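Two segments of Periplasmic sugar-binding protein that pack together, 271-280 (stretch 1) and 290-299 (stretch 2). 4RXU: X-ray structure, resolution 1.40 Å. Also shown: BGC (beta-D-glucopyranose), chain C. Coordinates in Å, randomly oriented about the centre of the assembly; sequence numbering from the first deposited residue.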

ATOM      1  N   GLU A 271      25.755   3.175   6.232  1.00 16.03           N
ATOM      2  CA  GLU A 271      24.689   4.087   5.861  1.00 14.67           C
ATOM      3  C   GLU A 271      23.615   3.287   5.160  1.00 15.79           C
ATOM      4  O   GLU A 271      23.938   2.371   4.426  1.00 15.09           O
ATOM      5  CB  GLU A 271      25.170   5.194   4.903  1.00 16.22           C
ATOM      6  CG  GLU A 271      24.150   6.330   4.802  1.00 24.30           C
ATOM      7  CD  GLU A 271      24.556   7.469   3.876  1.00 33.57           C
ATOM      8  OE1 GLU A 271      25.625   7.382   3.240  1.00 38.90           O
ATOM      9  OE2 GLU A 271      23.793   8.466   3.784  1.00 40.35           O
ATOM     10  N   TYR A 272      22.351   3.642   5.355  1.00 11.34           N
ATOM     11  CA  TYR A 272      21.288   3.009   4.593  1.00 11.99           C
ATOM     12  C   TYR A 272      20.289   4.059   4.131  1.00 12.81           C
ATOM     13  O   TYR A 272      20.057   5.091   4.800  1.00 13.29           O
ATOM     14  CB  TYR A 272      20.574   1.897   5.371  1.00 12.14           C
ATOM     15  CG  TYR A 272      19.810   2.379   6.578  1.00 11.12           C
ATOM     16  CD1 TYR A 272      18.510   2.869   6.464  1.00 16.16           C
ATOM     17  CD2 TYR A 272      20.377   2.308   7.852  1.00 12.84           C
ATOM     18  CE1 TYR A 272      17.818   3.329   7.580  1.00 12.93           C
ATOM     19  CE2 TYR A 272      19.694   2.757   8.980  1.00 13.42           C
ATOM     20  CZ  TYR A 272      18.426   3.272   8.844  1.00 12.90           C
ATOM     21  OH  TYR A 272      17.770   3.717   9.972  1.00 11.84           O
ATOM     22  N   PHE A 273      19.738   3.786   2.949  1.00 13.54           N
ATOM     23  CA  PHE A 273      18.626   4.513   2.365  1.00 10.87           C
ATOM     24  C   PHE A 273      17.433   3.575   2.355  1.00  9.36           C
ATOM     25  O   PHE A 273      17.547   2.440   1.901  1.00 12.71           O
ATOM     26  CB  PHE A 273      18.991   4.960   0.951  1.00 11.79           C
ATOM     27  CG  PHE A 273      20.124   5.935   0.914  1.00 13.13           C
ATOM     28  CD1 PHE A 273      21.444   5.498   0.856  1.00 14.86           C
ATOM     29  CD2 PHE A 273      19.869   7.289   0.957  1.00 14.71           C
ATOM     30  CE1 PHE A 273      22.484   6.408   0.832  1.00 17.33           C
ATOM     31  CE2 PHE A 273      20.904   8.200   0.935  1.00 19.50           C
ATOM     32  CZ  PHE A 273      22.210   7.756   0.875  1.00 17.37           C
ATOM     33  N   VAL A 274      16.304   4.000   2.910  1.00  9.30           N
ATOM     34  CA  VAL A 274      15.142   3.122   3.025  1.00  8.02           C
ATOM     35  C   VAL A 274      13.863   3.876   2.682  1.00  7.84           C
ATOM     36  O   VAL A 274      13.653   5.038   3.068  1.00  9.22           O
ATOM     37  CB  VAL A 274      14.994   2.475   4.426  1.00  8.87           C
ATOM     38  CG1 VAL A 274      14.749   3.513   5.519  1.00 11.90           C
ATOM     39  CG2 VAL A 274      13.912   1.405   4.398  1.00  8.89           C
ATOM     40  N   THR A 275      12.995   3.169   1.967  1.00  9.04           N
ATOM     41  CA  THR A 275      11.748   3.700   1.450  1.00  8.48           C
ATOM     42  C   THR A 275      10.589   3.343   2.365  1.00  6.41           C
ATOM     43  O   THR A 275      10.771   2.675   3.364  1.00 10.31           O
ATOM     44  CB  THR A 275      11.484   3.170   0.026  1.00  8.30           C
ATOM     45  OG1 THR A 275      11.317   1.754   0.059  1.00  9.23           O
ATOM     46  CG2 THR A 275      12.606   3.533  -0.884  1.00  9.32           C
ATOM     47  N   GLY A 276       9.401   3.829   2.018  1.00  7.02           N
ATOM     48  CA  GLY A 276       8.171   3.491   2.742  1.00  7.21           C
ATOM     49  C   GLY A 276       6.954   4.101   2.075  1.00  6.87           C
ATOM     50  O   GLY A 276       7.038   4.646   0.988  1.00  8.32           O
ATOM     51  N   GLN A 277       5.803   3.946   2.713  1.00  8.14           N
ATOM     52  CA  GLN A 277       4.595   4.636   2.292  1.00  7.24           C
ATOM     53  C   GLN A 277       3.570   4.630   3.414  1.00  7.05           C
ATOM     54  O   GLN A 277       3.627   3.774   4.287  1.00  7.24           O
ATOM     55  CB  GLN A 277       3.955   4.000   1.051  1.00  8.83           C
ATOM     56  CG  GLN A 277       3.302   2.655   1.302  1.00 10.87           C
ATOM     57  CD  GLN A 277       2.650   2.113   0.052  1.00  8.83           C
ATOM     58  OE1 GLN A 277       1.710   2.705  -0.483  1.00  8.64           O
ATOM     59  NE2 GLN A 277       3.155   0.991  -0.430  1.00  9.62           N
ATOM     60  N   ASP A 278       2.674   5.615   3.322  1.00  7.24           N
ATOM     61  CA  ASP A 278       1.464   5.814   4.154  1.00  7.39           C
ATOM     62  C   ASP A 278       1.607   7.023   5.091  1.00  7.72           C
ATOM     63  O   ASP A 278       0.620   7.472   5.669  1.00  8.38           O
ATOM     64  CB  ASP A 278       1.103   4.597   5.012  1.00  8.31           C
ATOM     65  CG  ASP A 278       0.680   3.365   4.198  1.00  8.32           C
ATOM     66  OD1 ASP A 278       0.397   3.458   2.982  1.00  6.86           O
ATOM     67  OD2 ASP A 278       0.589   2.292   4.833  1.00  9.17           O
ATOM     68  N   ALA A 279       2.832   7.538   5.257  1.00  6.89           N
ATOM     69  CA  ALA A 279       3.061   8.677   6.158  1.00  7.87           C
ATOM     70  C   ALA A 279       2.489   8.411   7.554  1.00  8.62           C
ATOM     71  O   ALA A 279       1.893   9.284   8.183  1.00  9.63           O
ATOM     72  CB  ALA A 279       2.528   9.982   5.572  1.00  8.60           C
ATOM     73  N   GLU A 280       2.721   7.204   8.055  1.00  8.20           N
ATOM     74  CA  GLU A 280       2.392   6.900   9.441  1.00  8.48           C
ATOM     75  C   GLU A 280       3.196   7.844  10.346  1.00  8.08           C
ATOM     76  O   GLU A 280       4.346   8.152  10.070  1.00  8.44           O
ATOM     77  CB  GLU A 280       2.686   5.429   9.759  1.00  8.96           C
ATOM     78  CG  GLU A 280       1.772   4.445   8.988  1.00  9.22           C
ATOM     79  CD  GLU A 280       0.304   4.434   9.427  1.00 11.32           C
ATOM     80  OE1 GLU A 280      -0.009   4.904  10.549  1.00 12.11           O
ATOM     81  OE2 GLU A 280      -0.545   3.939   8.650  1.00  8.76           O
ATOM     82  N   GLY A 290      16.114  11.217  10.833  1.00 10.69           N
ATOM     83  CA  GLY A 290      17.147  10.640   9.982  1.00 11.02           C
ATOM     84  C   GLY A 290      17.251   9.126  10.016  1.00 11.96           C
ATOM     85  O   GLY A 290      18.300   8.578   9.718  1.00 17.31           O
ATOM     86  N   ARG A 291      16.162   8.464  10.373  1.00  9.57           N
ATOM     87  CA  ARG A 291      16.145   6.993  10.510  1.00 10.41           C
ATOM     88  C   ARG A 291      15.389   6.302   9.399  1.00  9.56           C
ATOM     89  O   ARG A 291      15.557   5.101   9.220  1.00 10.32           O
ATOM     90  CB  ARG A 291      15.545   6.569  11.846  1.00 10.44           C
ATOM     91  CG  ARG A 291      16.218   7.187  13.066  1.00 12.36           C
ATOM     92  CD  ARG A 291      15.915   6.401  14.304  1.00 15.05           C
ATOM     93  NE  ARG A 291      16.651   5.154  14.201  1.00 18.23           N
ATOM     94  CZ  ARG A 291      16.337   4.025  14.813  1.00 18.72           C
ATOM     95  NH1 ARG A 291      15.284   3.946  15.608  1.00 18.87           N
ATOM     96  NH2 ARG A 291      17.100   2.966  14.610  1.00 26.67           N
ATOM     97  N   GLN A 292      14.589   7.057   8.646  1.00  8.90           N
ATOM     98  CA  GLN A 292      13.930   6.551   7.454  1.00  9.57           C
ATOM     99  C   GLN A 292      14.094   7.645   6.420  1.00 10.51           C
ATOM    100  O   GLN A 292      14.030   8.811   6.744  1.00 10.49           O
ATOM    101  CB  GLN A 292      12.456   6.282   7.743  1.00 10.53           C
ATOM    102  CG  GLN A 292      11.609   5.914   6.522  1.00  9.29           C
ATOM    103  CD  GLN A 292      10.177   5.503   6.871  1.00  8.73           C
ATOM    104  OE1 GLN A 292       9.887   5.009   7.978  1.00  9.58           O
ATOM    105  NE2 GLN A 292       9.285   5.622   5.886  1.00  8.68           N
ATOM    106  N   SER A 293      14.330   7.283   5.175  1.00  9.21           N
ATOM    107  CA  SER A 293      14.718   8.274   4.165  1.00  9.60           C
ATOM    108  C   SER A 293      13.540   9.011   3.552  1.00 11.61           C
ATOM    109  O   SER A 293      13.588  10.205   3.282  1.00 11.20           O
ATOM    110  CB  SER A 293      15.538   7.608   3.038  1.00 11.16           C
ATOM    111  OG  SER A 293      16.575   6.832   3.570  1.00 11.36           O
ATOM    112  N   MET A 294      12.473   8.273   3.301  1.00  9.29           N
ATOM    113  CA  MET A 294      11.310   8.826   2.639  1.00 10.44           C
ATOM    114  C   MET A 294      10.095   8.000   2.906  1.00  7.45           C
ATOM    115  O   MET A 294      10.186   6.845   3.288  1.00  9.04           O
ATOM    116  CB  MET A 294      11.501   8.906   1.121  1.00 10.49           C
ATOM    117  CG  MET A 294      11.608   7.550   0.421  1.00 11.18           C
ATOM    118  SD  MET A 294      10.010   6.761  -0.122  1.00  4.79           S
ATOM    119  CE  MET A 294       9.966   7.375  -1.820  1.00 11.45           C
ATOM    120  N   THR A 295       8.945   8.623   2.672  1.00  7.13           N
ATOM    121  CA  THR A 295       7.692   7.901   2.607  1.00  8.71           C
ATOM    122  C   THR A 295       6.881   8.446   1.426  1.00  7.93           C
ATOM    123  O   THR A 295       6.931   9.628   1.099  1.00 11.04           O
ATOM    124  CB  THR A 295       6.867   7.984   3.925  1.00  8.91           C
ATOM    125  OG1 THR A 295       5.780   7.044   3.901  1.00  8.17           O
ATOM    126  CG2 THR A 295       6.321   9.394   4.155  1.00  8.89           C
ATOM    127  N   VAL A 296       6.116   7.569   0.799  1.00  7.86           N
ATOM    128  CA  VAL A 296       5.154   7.971  -0.210  1.00  9.00           C
ATOM    129  C   VAL A 296       3.840   8.328   0.495  1.00  8.08           C
ATOM    130  O   VAL A 296       3.212   7.491   1.146  1.00  9.09           O
ATOM    131  CB  VAL A 296       4.950   6.939  -1.334  1.00  9.78           C
ATOM    132  CG1 VAL A 296       3.902   7.456  -2.299  1.00  9.59           C
ATOM    133  CG2 VAL A 296       6.267   6.687  -2.069  1.00 10.48           C
ATOM    134  N   PHE A 297       3.458   9.600   0.383  1.00  8.68           N
ATOM    135  CA  PHE A 297       2.251  10.119   1.021  1.00  7.90           C
ATOM    136  C   PHE A 297       1.073   9.854   0.107  1.00  6.99           C
ATOM    137  O   PHE A 297       1.080  10.265  -1.041  1.00  9.08           O
ATOM    138  CB  PHE A 297       2.396  11.628   1.251  1.00  9.61           C
ATOM    139  CG  PHE A 297       1.124  12.332   1.668  1.00  8.67           C
ATOM    140  CD1 PHE A 297       0.355  11.847   2.723  1.00  7.72           C
ATOM    141  CD2 PHE A 297       0.696  13.479   1.010  1.00 10.00           C
ATOM    142  CE1 PHE A 297      -0.802  12.498   3.104  1.00  9.73           C
ATOM    143  CE2 PHE A 297      -0.468  14.133   1.401  1.00  9.86           C
ATOM    144  CZ  PHE A 297      -1.216  13.629   2.438  1.00  9.46           C
ATOM    145  N   LYS A 298       0.072   9.166   0.644  1.00  7.80           N
ATOM    146  CA  LYS A 298      -1.176   8.849  -0.040  1.00  7.55           C
ATOM    147  C   LYS A 298      -2.303   9.502   0.759  1.00  6.62           C
ATOM    148  O   LYS A 298      -2.567   9.097   1.890  1.00  8.00           O
ATOM    149  CB  LYS A 298      -1.354   7.327  -0.145  1.00  8.12           C
ATOM    150  CG  LYS A 298      -0.092   6.591  -0.602  1.00  7.86           C
ATOM    151  CD  LYS A 298      -0.302   5.199  -1.145  1.00  9.31           C
ATOM    152  CE  LYS A 298      -1.019   4.310  -0.156  1.00  8.60           C
ATOM    153  NZ  LYS A 298      -0.965   2.901  -0.643  1.00  7.34           N
ATOM    154  N   ASP A 299      -2.899  10.560   0.214  1.00  7.28           N
ATOM    155  CA  ASP A 299      -3.820  11.369   0.987  1.00  7.17           C
ATOM    156  C   ASP A 299      -5.136  10.626   1.155  1.00  8.16           C
ATOM    157  O   ASP A 299      -6.003  10.659   0.294  1.00  9.21           O
ATOM    158  CB  ASP A 299      -4.003  12.744   0.326  1.00  7.93           C
ATOM    159  CG  ASP A 299      -4.690  13.747   1.216  1.00  9.86           C
ATOM    160  OD1 ASP A 299      -5.424  13.332   2.152  1.00  9.81           O
ATOM    161  OD2 ASP A 299      -4.489  14.958   0.972  1.00 11.51           O
TER
HETATM  162  C2  BGC C 402      -2.133  -0.294   1.190  1.00 11.07           C
HETATM  163  C3  BGC C 402      -0.943   0.321   1.900  1.00 13.47           C
HETATM  164  C4  BGC C 402      -0.719  -0.401   3.220  1.00 13.58           C
HETATM  165  C5  BGC C 402      -0.637  -1.914   3.017  1.00 13.95           C
HETATM  166  C6  BGC C 402      -0.579  -2.696   4.310  1.00 14.91           C
HETATM  167  C1  BGC C 402      -1.745  -1.749   0.993  1.00 14.99           C
HETATM  168  O1  BGC C 402      -2.620  -2.432   0.145  1.00 14.97           O
HETATM  169  O2  BGC C 402      -2.344   0.380  -0.055  1.00 11.61           O
HETATM  170  O3  BGC C 402      -1.220   1.703   2.109  1.00 11.14           O
HETATM  171  O4  BGC C 402       0.556   0.009   3.752  1.00 11.98           O
HETATM  172  O5  BGC C 402      -1.750  -2.376   2.277  1.00 12.53           O
HETATM  173  O6  BGC C 402      -1.609  -2.298   5.219  1.00 11.95           O
HETATM  174  O   HOH W   1      18.781   4.561  12.420  1.00 22.47           O
HETATM  175  O   HOH W   2      -0.423   8.510   3.379  1.00 13.17           O

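Stretch 1 leaves its strand after Val274 and runs beside stretch 2 in roughly the same direction, their end-to-end directions 37° apart. Tyr272 opens the contact: its CA-to-CB bond points sideways, but the ring carries the hydroxyl across, so that OH donates to Arg291 O at 2.7 Å, with the carbonyl near the ring plane at its edge. Water 1 donates to Tyr272 OH (2.8 Å) and accepts from Arg291 NE (2.8 Å), bridging the two side chains as well. Phe273 contributes little beyond its CA, 3.3 Å from Ser293 OG. At Val274 the backbone is held at both ends: N donates to Ser293 OG (2.9 Å), the CA-to-CB bond of Ser293 pointing toward stretch 1, while O accepts from Ser293 N (3.2 Å) and, weakly, from Met294 N (3.5 Å). Val274 CG1 meanwhile packs on Gln292 CA at 3.7 Å. Thr275 points away overall, yet its CB lies 3.9 Å from Met294 SD. Gly276 sits where a side chain would not fit: an ideal CB would fall 2.6 Å from Gln292 NE2, an amide held in place by its bond to Met294 O (3.0 Å). The bridge between Gln277 and Val296, CA atoms 4.2 Å apart, is flanked by two backbone bonds, Val296 N to Gly276 O (3.1 Å) and the nearly straight Asp278 N to Val296 O (2.9 Å, 175°). Gln277 OE1 accepts from Lys298 NZ at 2.7 Å. Asp278 OD1 forms a long salt bridge with the same NZ (3.9 Å), and glucose joins both residues: its O3 and O4 donate to Asp278 OD1 and OD2 (2.5 Å each), while Lys298 NZ donates to O2 (2.9 Å) and O3 (3.0 Å). Finally, Ala279 N donates to Thr295 OG1 (3.3 Å), and Ala279 CB rests 4.0 Å from Phe297 CD1.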